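Local atomic coordinates of endo-1,3-beta-glucanase (Streptomyces sioyaensis, PDB entry 3DGT), a protein that probably cleaves internal linkages of 1,3-beta-glucans through the family 16 glycoside hydrolase catalytic domain present here, which also binds a magnesium ion. Residues 1-5 with 269-273; 13-17 with 28-32; 56-60 with 70-74; 89-93 with 232-238. All blocks are in the same frame, centred on the assembly; numbering follows the deposited sequence.

Interaction 1: 1-5 with 269-273. With MG (magnesium ion), chain B.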
# COMPACT_ATOMS: atom_id res chain seq x y z
N SER A 1 0.76 -11.70 14.94
CA SER A 1 2.19 -11.81 14.52
C SER A 1 2.33 -12.60 13.24
O SER A 1 1.50 -13.48 12.95
CB SER A 1 3.01 -12.50 15.60
OG SER A 1 2.92 -11.82 16.84
N ALA A 2 3.38 -12.31 12.48
CA ALA A 2 3.67 -13.06 11.26
C ALA A 2 3.93 -14.52 11.61
O ALA A 2 4.64 -14.80 12.58
CB ALA A 2 4.87 -12.46 10.52
N PRO A 3 3.35 -15.44 10.81
CA PRO A 3 3.66 -16.85 10.98
C PRO A 3 5.01 -17.14 10.34
O PRO A 3 5.50 -16.34 9.53
CB PRO A 3 2.52 -17.54 10.24
CG PRO A 3 2.20 -16.61 9.12
CD PRO A 3 2.40 -15.22 9.70
N ALA A 4 5.63 -18.25 10.71
CA ALA A 4 6.89 -18.66 10.08
C ALA A 4 6.68 -18.82 8.57
O ALA A 4 5.64 -19.32 8.13
CB ALA A 4 7.37 -19.94 10.69
N PRO A 5 7.67 -18.39 7.75
CA PRO A 5 7.54 -18.53 6.31
C PRO A 5 7.64 -19.99 5.86
O PRO A 5 8.07 -20.84 6.64
CB PRO A 5 8.74 -17.73 5.76
CG PRO A 5 9.30 -16.98 6.92
CD PRO A 5 8.93 -17.75 8.14
N ASP A 269 -1.06 -5.71 11.48
CA ASP A 269 -0.29 -6.61 12.34
C ASP A 269 1.20 -6.61 11.99
O ASP A 269 2.06 -6.54 12.88
CB ASP A 269 -0.87 -8.01 12.26
CG ASP A 269 -0.22 -9.00 13.21
OD1 ASP A 269 0.56 -8.61 14.11
OD2 ASP A 269 -0.51 -10.21 13.05
N TYR A 270 1.51 -6.67 10.71
CA TYR A 270 2.90 -6.68 10.29
C TYR A 270 3.06 -6.32 8.83
O TYR A 270 2.10 -6.38 8.06
CB TYR A 270 3.55 -8.07 10.55
CG TYR A 270 2.99 -9.19 9.71
CD1 TYR A 270 3.46 -9.42 8.41
CD2 TYR A 270 2.00 -10.04 10.22
CE1 TYR A 270 2.96 -10.48 7.65
CE2 TYR A 270 1.50 -11.10 9.45
CZ TYR A 270 1.98 -11.29 8.17
OH TYR A 270 1.48 -12.33 7.41
N VAL A 271 4.28 -5.93 8.48
CA VAL A 271 4.76 -5.89 7.11
C VAL A 271 6.00 -6.78 7.07
O VAL A 271 6.86 -6.67 7.94
CB VAL A 271 5.11 -4.46 6.65
CG1 VAL A 271 5.83 -4.48 5.29
CG2 VAL A 271 3.85 -3.59 6.57
N GLN A 272 6.06 -7.66 6.08
CA GLN A 272 7.15 -8.63 5.98
C GLN A 272 7.62 -8.78 4.54
O GLN A 272 6.79 -8.88 3.63
CB GLN A 272 6.71 -9.99 6.51
CG GLN A 272 7.75 -11.10 6.37
CD GLN A 272 7.21 -12.41 6.87
OE1 GLN A 272 6.64 -13.20 6.12
NE2 GLN A 272 7.36 -12.64 8.15
N VAL A 273 8.94 -8.80 4.37
CA VAL A 273 9.55 -9.11 3.09
C VAL A 273 10.36 -10.39 3.26
O VAL A 273 11.16 -10.51 4.19
CB VAL A 273 10.48 -7.97 2.61
CG1 VAL A 273 11.05 -8.29 1.24
CG2 VAL A 273 9.74 -6.64 2.56
MG MG B . 2.15 -7.49 14.74
O HOH W 1 2.44 -8.52 16.51
O HOH W 2 5.37 -15.80 6.78
O HOH W 3 7.77 -14.68 9.84
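Charge dominates one end of this contact. The terminal amine Ser1 N forms a salt bridge with Asp269 OD2 at 2.7 Å and a weak hydrogen bond from Ser1 N to Asp269 OD1 at 3.2 Å. Asp269 OD2 also forms a salt bridge with Arg105, so this one oxygen has two cationic partners while OD1 binds the metal. The magnesium ion lies 2.1 Å from Asp269 O and 2.0 Å from Asp269 OD1, so main chain and side chain chelate it together. Water 1 is a further ligand, 2.1 Å from the ion.

Apolar packing follows along the strand. Ala2 CB sits 3.6 Å from the centroid of the Tyr270 ring and 5° off its normal, a CH-pi contact over the face, while Pro3 CD approaches Tyr270 CE2 at 4.2 Å. Tyr270 OH itself bonds to Glu103.

Water mediates the far end. Pro3 O accepts from waters 2 and 3, each 2.8 Å away; water 2 also donates to Gln272 OE1 at 3.0 Å, and water 3 accepts from Gln272 NE2 at 2.7 Å.

The N-terminal chain thus lies against strand 266-276 of a family 16 beta sandwich, beside a six-coordinate magnesium site completed by Asp16 and Gly66.

Interaction 2: 13-17 with 28-32. With MG (magnesium ion), chain B.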
# COMPACT_ATOMS: atom_id res chain seq x y z
N PHE A 13 12.86 -8.51 5.80
CA PHE A 13 12.36 -7.41 6.63
C PHE A 13 11.16 -7.91 7.40
O PHE A 13 10.31 -8.61 6.85
CB PHE A 13 11.92 -6.23 5.73
CG PHE A 13 11.24 -5.10 6.48
CD1 PHE A 13 11.98 -4.04 6.98
CD2 PHE A 13 9.85 -5.08 6.66
CE1 PHE A 13 11.37 -2.98 7.66
CE2 PHE A 13 9.22 -4.03 7.33
CZ PHE A 13 9.98 -2.97 7.83
N LEU A 14 11.08 -7.55 8.67
CA LEU A 14 9.84 -7.78 9.41
C LEU A 14 9.66 -6.70 10.46
O LEU A 14 10.51 -6.53 11.33
CB LEU A 14 9.81 -9.16 10.08
CG LEU A 14 8.61 -9.43 11.01
CD1 LEU A 14 7.30 -9.48 10.24
CD2 LEU A 14 8.81 -10.73 11.77
N ASP A 15 8.55 -5.98 10.38
CA ASP A 15 8.12 -5.16 11.51
C ASP A 15 6.75 -5.65 11.89
O ASP A 15 5.80 -5.54 11.11
CB ASP A 15 8.08 -3.67 11.17
CG ASP A 15 7.96 -2.79 12.41
OD1 ASP A 15 7.49 -3.27 13.47
OD2 ASP A 15 8.35 -1.61 12.31
N ASP A 16 6.66 -6.22 13.09
CA ASP A 16 5.43 -6.76 13.61
C ASP A 16 4.71 -5.79 14.57
O ASP A 16 3.69 -6.16 15.18
CB ASP A 16 5.66 -8.13 14.27
CG ASP A 16 4.64 -9.18 13.83
OD1 ASP A 16 3.44 -8.86 13.84
OD2 ASP A 16 5.04 -10.32 13.49
N PHE A 17 5.21 -4.56 14.67
CA PHE A 17 4.49 -3.47 15.36
C PHE A 17 4.14 -3.79 16.81
O PHE A 17 3.10 -3.39 17.31
CB PHE A 17 3.26 -3.05 14.55
CG PHE A 17 3.58 -2.53 13.18
CD1 PHE A 17 4.33 -1.37 13.03
CD2 PHE A 17 3.12 -3.18 12.04
CE1 PHE A 17 4.63 -0.87 11.76
CE2 PHE A 17 3.42 -2.70 10.76
CZ PHE A 17 4.18 -1.53 10.63
N ALA A 28 13.51 3.45 13.05
CA ALA A 28 14.62 2.79 12.35
C ALA A 28 14.11 2.13 11.07
O ALA A 28 14.86 1.97 10.11
CB ALA A 28 15.31 1.77 13.24
N ASN A 29 12.82 1.76 11.08
CA ASN A 29 12.20 1.06 9.95
C ASN A 29 11.34 1.95 9.07
O ASN A 29 11.16 1.64 7.89
CB ASN A 29 11.31 -0.07 10.46
CG ASN A 29 12.09 -1.23 11.03
OD1 ASN A 29 13.27 -1.42 10.75
ND2 ASN A 29 11.41 -2.03 11.83
N TRP A 30 10.79 3.02 9.64
CA TRP A 30 9.77 3.83 8.98
C TRP A 30 10.09 5.31 9.03
O TRP A 30 10.61 5.81 10.03
CB TRP A 30 8.40 3.60 9.63
CG TRP A 30 7.98 2.18 9.55
CD1 TRP A 30 8.15 1.23 10.51
CD2 TRP A 30 7.35 1.53 8.44
NE1 TRP A 30 7.67 0.02 10.07
CE2 TRP A 30 7.17 0.18 8.80
CE3 TRP A 30 6.92 1.96 7.18
CZ2 TRP A 30 6.57 -0.75 7.94
CZ3 TRP A 30 6.32 1.03 6.32
CH2 TRP A 30 6.15 -0.31 6.71
N GLN A 31 9.77 6.00 7.95
CA GLN A 31 9.77 7.46 7.92
C GLN A 31 8.39 8.01 7.65
O GLN A 31 7.58 7.39 6.95
CB GLN A 31 10.80 8.01 6.93
CG GLN A 31 10.74 7.44 5.53
CD GLN A 31 11.99 7.78 4.75
OE1 GLN A 31 13.10 7.41 5.13
NE2 GLN A 31 11.81 8.53 3.68
N PHE A 32 8.11 9.19 8.19
CA PHE A 32 6.80 9.82 8.04
C PHE A 32 6.73 10.73 6.82
O PHE A 32 7.62 11.54 6.59
CB PHE A 32 6.49 10.68 9.26
CG PHE A 32 6.32 9.91 10.53
CD1 PHE A 32 5.09 9.35 10.85
CD2 PHE A 32 7.38 9.77 11.42
CE1 PHE A 32 4.92 8.63 12.03
CE2 PHE A 32 7.22 9.05 12.61
CZ PHE A 32 5.98 8.49 12.91
MG MG B . 2.15 -7.49 14.74
O HOH W 4 12.47 -4.69 12.34
O HOH W 1 2.44 -8.52 16.51
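Phe13 points its side chain at the other segment: its CE1 lies 3.9 Å from Asn29 CG and its CZ 4.1 Å from Trp30 CZ2, which meets the phenyl edge near the ring plane. Leu14 turns its side chain away, yet Leu14 O is joined to Asn29 ND2 by water 4, 2.9 Å from each. Asp15 is the polar centre. Its OD2 accepts from Asn29 ND2 at 3.1 Å (173° at hydrogen) and from Trp30 NE1 at 2.9 Å (141°), while Asp15 OD1 takes Phe17 N at 2.9 Å, an Asx turn that ends strand 9-15. This buried carboxylate bridges two layers of the family 16 beta sandwich: the segments share no backbone hydrogen bond, and their nearest CA atoms, of Asp15 and Asn29, are 7.6 Å apart. Next, Asp16 chelates magnesium through Asp16 O and Asp16 OD1, each 2.1 Å from the ion. Phe17 brings its CZ to 3.7 Å from Trp30 CZ2; its ring and the five-membered Trp30 ring are inclined by 28° with centroids 5.4 Å apart, so they barely overlap.

Interaction 3: 56-60 with 70-74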
# COMPACT_ATOMS: atom_id res chain seq x y z
N SER A 56 1.85 12.60 14.21
CA SER A 56 1.21 12.52 15.52
C SER A 56 0.67 11.12 15.80
O SER A 56 0.17 10.45 14.89
CB SER A 56 0.04 13.50 15.58
OG SER A 56 -0.70 13.37 16.78
N THR A 57 0.71 10.71 17.07
CA THR A 57 0.11 9.42 17.44
C THR A 57 -1.42 9.43 17.40
O THR A 57 -2.05 8.38 17.58
CB THR A 57 0.58 8.91 18.81
OG1 THR A 57 0.29 9.91 19.80
CG2 THR A 57 2.08 8.61 18.78
N SER A 58 -2.00 10.59 17.13
CA SER A 58 -3.43 10.66 16.83
C SER A 58 -3.71 10.03 15.47
O SER A 58 -4.84 9.62 15.21
CB SER A 58 -3.94 12.10 16.89
OG SER A 58 -3.25 12.94 15.99
N ASN A 59 -2.69 9.95 14.61
CA ASN A 59 -2.82 9.38 13.26
C ASN A 59 -2.00 8.12 13.02
O ASN A 59 -2.36 7.32 12.17
CB ASN A 59 -2.42 10.40 12.19
CG ASN A 59 -3.27 11.66 12.19
OD1 ASN A 59 -2.73 12.76 12.28
ND2 ASN A 59 -4.59 11.52 12.05
N VAL A 60 -0.87 7.97 13.73
CA VAL A 60 0.01 6.81 13.57
C VAL A 60 0.48 6.35 14.94
O VAL A 60 1.23 7.07 15.60
CB VAL A 60 1.26 7.15 12.69
CG1 VAL A 60 2.16 5.92 12.52
CG2 VAL A 60 0.85 7.71 11.33
N ILE A 70 -3.35 3.27 11.78
CA ILE A 70 -3.35 4.52 11.05
C ILE A 70 -4.79 5.03 11.05
O ILE A 70 -5.67 4.39 10.47
CB ILE A 70 -2.78 4.41 9.61
CG1 ILE A 70 -1.30 3.99 9.64
CG2 ILE A 70 -2.94 5.75 8.89
CD1 ILE A 70 -0.68 3.73 8.27
N THR A 71 -5.02 6.15 11.73
CA THR A 71 -6.38 6.63 11.98
C THR A 71 -6.66 8.01 11.40
O THR A 71 -6.07 8.98 11.84
CB THR A 71 -6.66 6.71 13.50
OG1 THR A 71 -6.22 5.50 14.14
CG2 THR A 71 -8.13 6.84 13.73
N PRO A 72 -7.56 8.10 10.40
CA PRO A 72 -8.02 9.43 9.95
C PRO A 72 -8.76 10.17 11.06
O PRO A 72 -9.54 9.56 11.80
CB PRO A 72 -8.98 9.10 8.80
CG PRO A 72 -8.50 7.73 8.32
CD PRO A 72 -8.14 7.01 9.59
N ARG A 73 -8.49 11.47 11.18
CA ARG A 73 -9.13 12.31 12.18
C ARG A 73 -9.69 13.56 11.53
O ARG A 73 -9.11 14.07 10.57
CB ARG A 73 -8.11 12.73 13.25
CG ARG A 73 -7.40 11.60 13.98
CD ARG A 73 -8.34 10.83 14.89
NE ARG A 73 -7.57 9.85 15.64
CZ ARG A 73 -8.08 9.05 16.57
NH1 ARG A 73 -9.37 9.08 16.85
NH2 ARG A 73 -7.29 8.21 17.21
N ARG A 74 -10.81 14.04 12.06
CA ARG A 74 -11.42 15.28 11.58
C ARG A 74 -11.58 16.21 12.76
O ARG A 74 -12.33 15.91 13.69
CB ARG A 74 -12.77 14.97 10.94
CG ARG A 74 -13.34 16.08 10.07
CD ARG A 74 -14.80 15.76 9.73
NE ARG A 74 -15.37 16.63 8.70
CZ ARG A 74 -16.02 17.75 8.95
NH1 ARG A 74 -16.16 18.18 10.20
NH2 ARG A 74 -16.51 18.47 7.94
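Here a beta hairpin, strands 60-62 and 68-74, is extended past its last regular pair by one backbone bond and two that use side chains. The regular pairing is represented by Val60 and Ile70, an antiparallel non-hydrogen-bonded pair with their CA atoms 4.8 Å apart.

Asn59, with 70 Å² covered, works through both backbone and side chain. Asn59 O accepts from Thr71 N at 2.9 Å (157° at hydrogen) and also receives a CA-H...O contact from Ile70 CA at 3.2 Å. The return bond of a hydrogen-bonded pair is missing, because Asn59 N is taken by Ser56 O at 2.9 Å in a tight turn; instead Asn59 ND2 donates to Thr71 O at 2.9 Å (170°). The amide is fixed further by Thr54, which bonds to Asn59 OD1, and by Thr81, which bonds to Asn59 ND2.

Ser58 and Arg73 each lose 46 Å². Ser58 belongs to the turn, where its OG shares a hydrogen bond of 2.7 Å with Ser56 OG. Arg73 points back toward this turn from the outer end of strand 68-74, its CG 3.4 Å from Asn59 ND2. The edge of its guanidinium meets the turn carbonyl: Arg73 NE donates to Ser58 O at 2.8 Å, almost linearly at 177°.

Interaction 4: 89-93 with 232-238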
# COMPACT_ATOMS: atom_id res chain seq x y z
N ARG A 89 14.11 1.70 4.24
CA ARG A 89 14.75 0.90 3.20
C ARG A 89 14.07 1.06 1.84
O ARG A 89 12.84 1.13 1.73
CB ARG A 89 14.76 -0.56 3.63
CG ARG A 89 15.73 -0.85 4.76
CD ARG A 89 15.64 -2.29 5.21
NE ARG A 89 16.12 -3.21 4.18
CZ ARG A 89 16.11 -4.53 4.30
NH1 ARG A 89 15.66 -5.11 5.42
NH2 ARG A 89 16.58 -5.28 3.32
N THR A 90 14.90 1.09 0.81
CA THR A 90 14.46 1.20 -0.57
C THR A 90 15.02 0.06 -1.42
O THR A 90 14.90 0.10 -2.64
CB THR A 90 14.94 2.51 -1.23
OG1 THR A 90 16.37 2.58 -1.20
CG2 THR A 90 14.37 3.71 -0.50
N ASP A 91 15.59 -0.95 -0.78
CA ASP A 91 16.43 -1.93 -1.49
C ASP A 91 15.73 -3.20 -1.95
O ASP A 91 16.33 -4.01 -2.64
CB ASP A 91 17.64 -2.30 -0.64
CG ASP A 91 17.25 -2.87 0.70
OD1 ASP A 91 17.02 -2.07 1.63
OD2 ASP A 91 17.19 -4.12 0.83
N PHE A 92 14.46 -3.38 -1.55
CA PHE A 92 13.74 -4.64 -1.78
C PHE A 92 13.63 -4.99 -3.26
O PHE A 92 13.00 -4.27 -4.02
CB PHE A 92 12.34 -4.57 -1.17
CG PHE A 92 12.32 -4.18 0.29
CD1 PHE A 92 13.08 -4.87 1.23
CD2 PHE A 92 11.52 -3.12 0.73
CE1 PHE A 92 13.05 -4.51 2.58
CE2 PHE A 92 11.49 -2.76 2.09
CZ PHE A 92 12.26 -3.45 3.01
N GLN A 93 14.27 -6.10 -3.63
CA GLN A 93 14.34 -6.59 -5.01
C GLN A 93 15.00 -7.96 -4.97
O GLN A 93 16.12 -8.08 -4.47
CB GLN A 93 15.19 -5.65 -5.88
CG GLN A 93 15.35 -6.12 -7.33
CD GLN A 93 16.34 -5.29 -8.13
OE1 GLN A 93 17.08 -4.49 -7.58
NE2 GLN A 93 16.35 -5.51 -9.44
N THR A 232 10.95 -2.11 -12.87
CA THR A 232 11.33 -3.18 -11.94
C THR A 232 12.82 -3.39 -11.70
O THR A 232 13.17 -4.15 -10.79
CB THR A 232 10.71 -4.55 -12.34
OG1 THR A 232 11.35 -5.04 -13.52
CG2 THR A 232 9.23 -4.44 -12.59
N ASN A 233 13.69 -2.76 -12.48
CA ASN A 233 15.12 -3.00 -12.28
C ASN A 233 15.76 -2.09 -11.24
O ASN A 233 16.66 -1.30 -11.53
CB ASN A 233 15.93 -3.02 -13.59
CG ASN A 233 17.33 -3.59 -13.39
OD1 ASN A 233 17.55 -4.43 -12.51
ND2 ASN A 233 18.29 -3.10 -14.16
N HIS A 234 15.30 -2.24 -10.01
CA HIS A 234 15.71 -1.43 -8.88
C HIS A 234 14.99 -1.95 -7.65
O HIS A 234 14.06 -2.75 -7.76
CB HIS A 234 15.35 0.05 -9.10
CG HIS A 234 13.98 0.26 -9.66
ND1 HIS A 234 12.84 -0.05 -8.94
CD2 HIS A 234 13.55 0.75 -10.85
CE1 HIS A 234 11.77 0.24 -9.67
NE2 HIS A 234 12.18 0.73 -10.83
N GLY A 235 15.42 -1.49 -6.48
CA GLY A 235 14.66 -1.71 -5.26
C GLY A 235 13.34 -0.97 -5.26
O GLY A 235 13.05 -0.14 -6.14
N PHE A 236 12.53 -1.30 -4.26
CA PHE A 236 11.30 -0.58 -3.94
C PHE A 236 11.29 -0.26 -2.46
O PHE A 236 11.91 -0.97 -1.66
CB PHE A 236 10.06 -1.44 -4.23
CG PHE A 236 9.70 -1.55 -5.69
CD1 PHE A 236 10.44 -2.35 -6.56
CD2 PHE A 236 8.58 -0.90 -6.19
CE1 PHE A 236 10.08 -2.47 -7.90
CE2 PHE A 236 8.21 -1.02 -7.53
CZ PHE A 236 8.96 -1.80 -8.39
N PHE A 237 10.59 0.81 -2.09
CA PHE A 237 10.19 1.02 -0.71
C PHE A 237 8.70 0.71 -0.54
O PHE A 237 7.97 0.63 -1.53
CB PHE A 237 10.56 2.43 -0.19
CG PHE A 237 10.13 3.57 -1.08
CD1 PHE A 237 10.93 3.98 -2.15
CD2 PHE A 237 8.95 4.26 -0.84
CE1 PHE A 237 10.54 5.05 -2.97
CE2 PHE A 237 8.56 5.33 -1.66
CZ PHE A 237 9.35 5.72 -2.72
N VAL A 238 8.29 0.48 0.70
CA VAL A 238 6.92 0.10 1.05
C VAL A 238 6.24 1.28 1.73
O VAL A 238 6.87 1.99 2.52
CB VAL A 238 6.92 -1.14 2.00
CG1 VAL A 238 5.52 -1.43 2.54
CG2 VAL A 238 7.51 -2.36 1.28
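Gln93 lays its extended side chain over the backbone of Asn233 to Gly235: Gln93 OE1 comes within 3.3 Å of His234 C, and Gln93 NE2 makes a weak hydrogen bond of 3.5 Å to Asn233 OD1. Beside it, Phe92 O accepts from Phe236 N at 3.0 Å, with a bent 135° angle at hydrogen.

Gly235 sits where the two segments come closest, its CA 4.2 Å from Asp91 CA, the shortest CA pair of the register. Gly235 CA lies 3.2 Å from Thr90 O and 3.3 Å from Phe92 O, both CA-H...O contacts, and an ideal CB here would fall 2.1 Å from Thr90 O, a clash.

Apolar groups take over along strand 236-244. Thr90 CG2 touches Phe237 CD1 at 3.8 Å, and Phe92 CE2 reaches Val238 CG2 at 4.1 Å inside the beta sandwich, where Val238 also meets Phe123 and Met125. Segment 89-93 is part of the connection from strand 80-87, a neighbour of strand 236-244, to strand 99-107, which pairs with strand 266-276.

Arg89 and Asp91 spend their charges on each other, with Arg89 NH2 2.8 Å from Asp91 OD2. The contact therefore rests on close backbone fit and apolar packing, with few directional bonds and no salt bridge between the segments.

Overall arrangement
Interactions 1 and 2 share the magnesium ion and water 1, and their strands 266-276 and 9-15 are antiparallel neighbours; Ala2 N lies 2.8 Å from Asp16 OD2. Charge marks the metal side of both, through Asp269 and Asp16, but interaction 1 is only partly buried, whereas interaction 2 buries the Asp15 carboxylate against Trp30 and Asn29. Interaction 4 adjoins both by apolar packing: Phe92 CE1 lies 3.9 Å from Val273 CG2 and 3.8 Å from Phe13 CB, so its inner end enters the common interior while Asp91 stays exposed. Interaction 3, remote from interactions 1 and 4 (centres about 24 and 27 Å away), is mostly buried although Arg73 is exposed; it relies on amide and guanidinium hydrogen bonds.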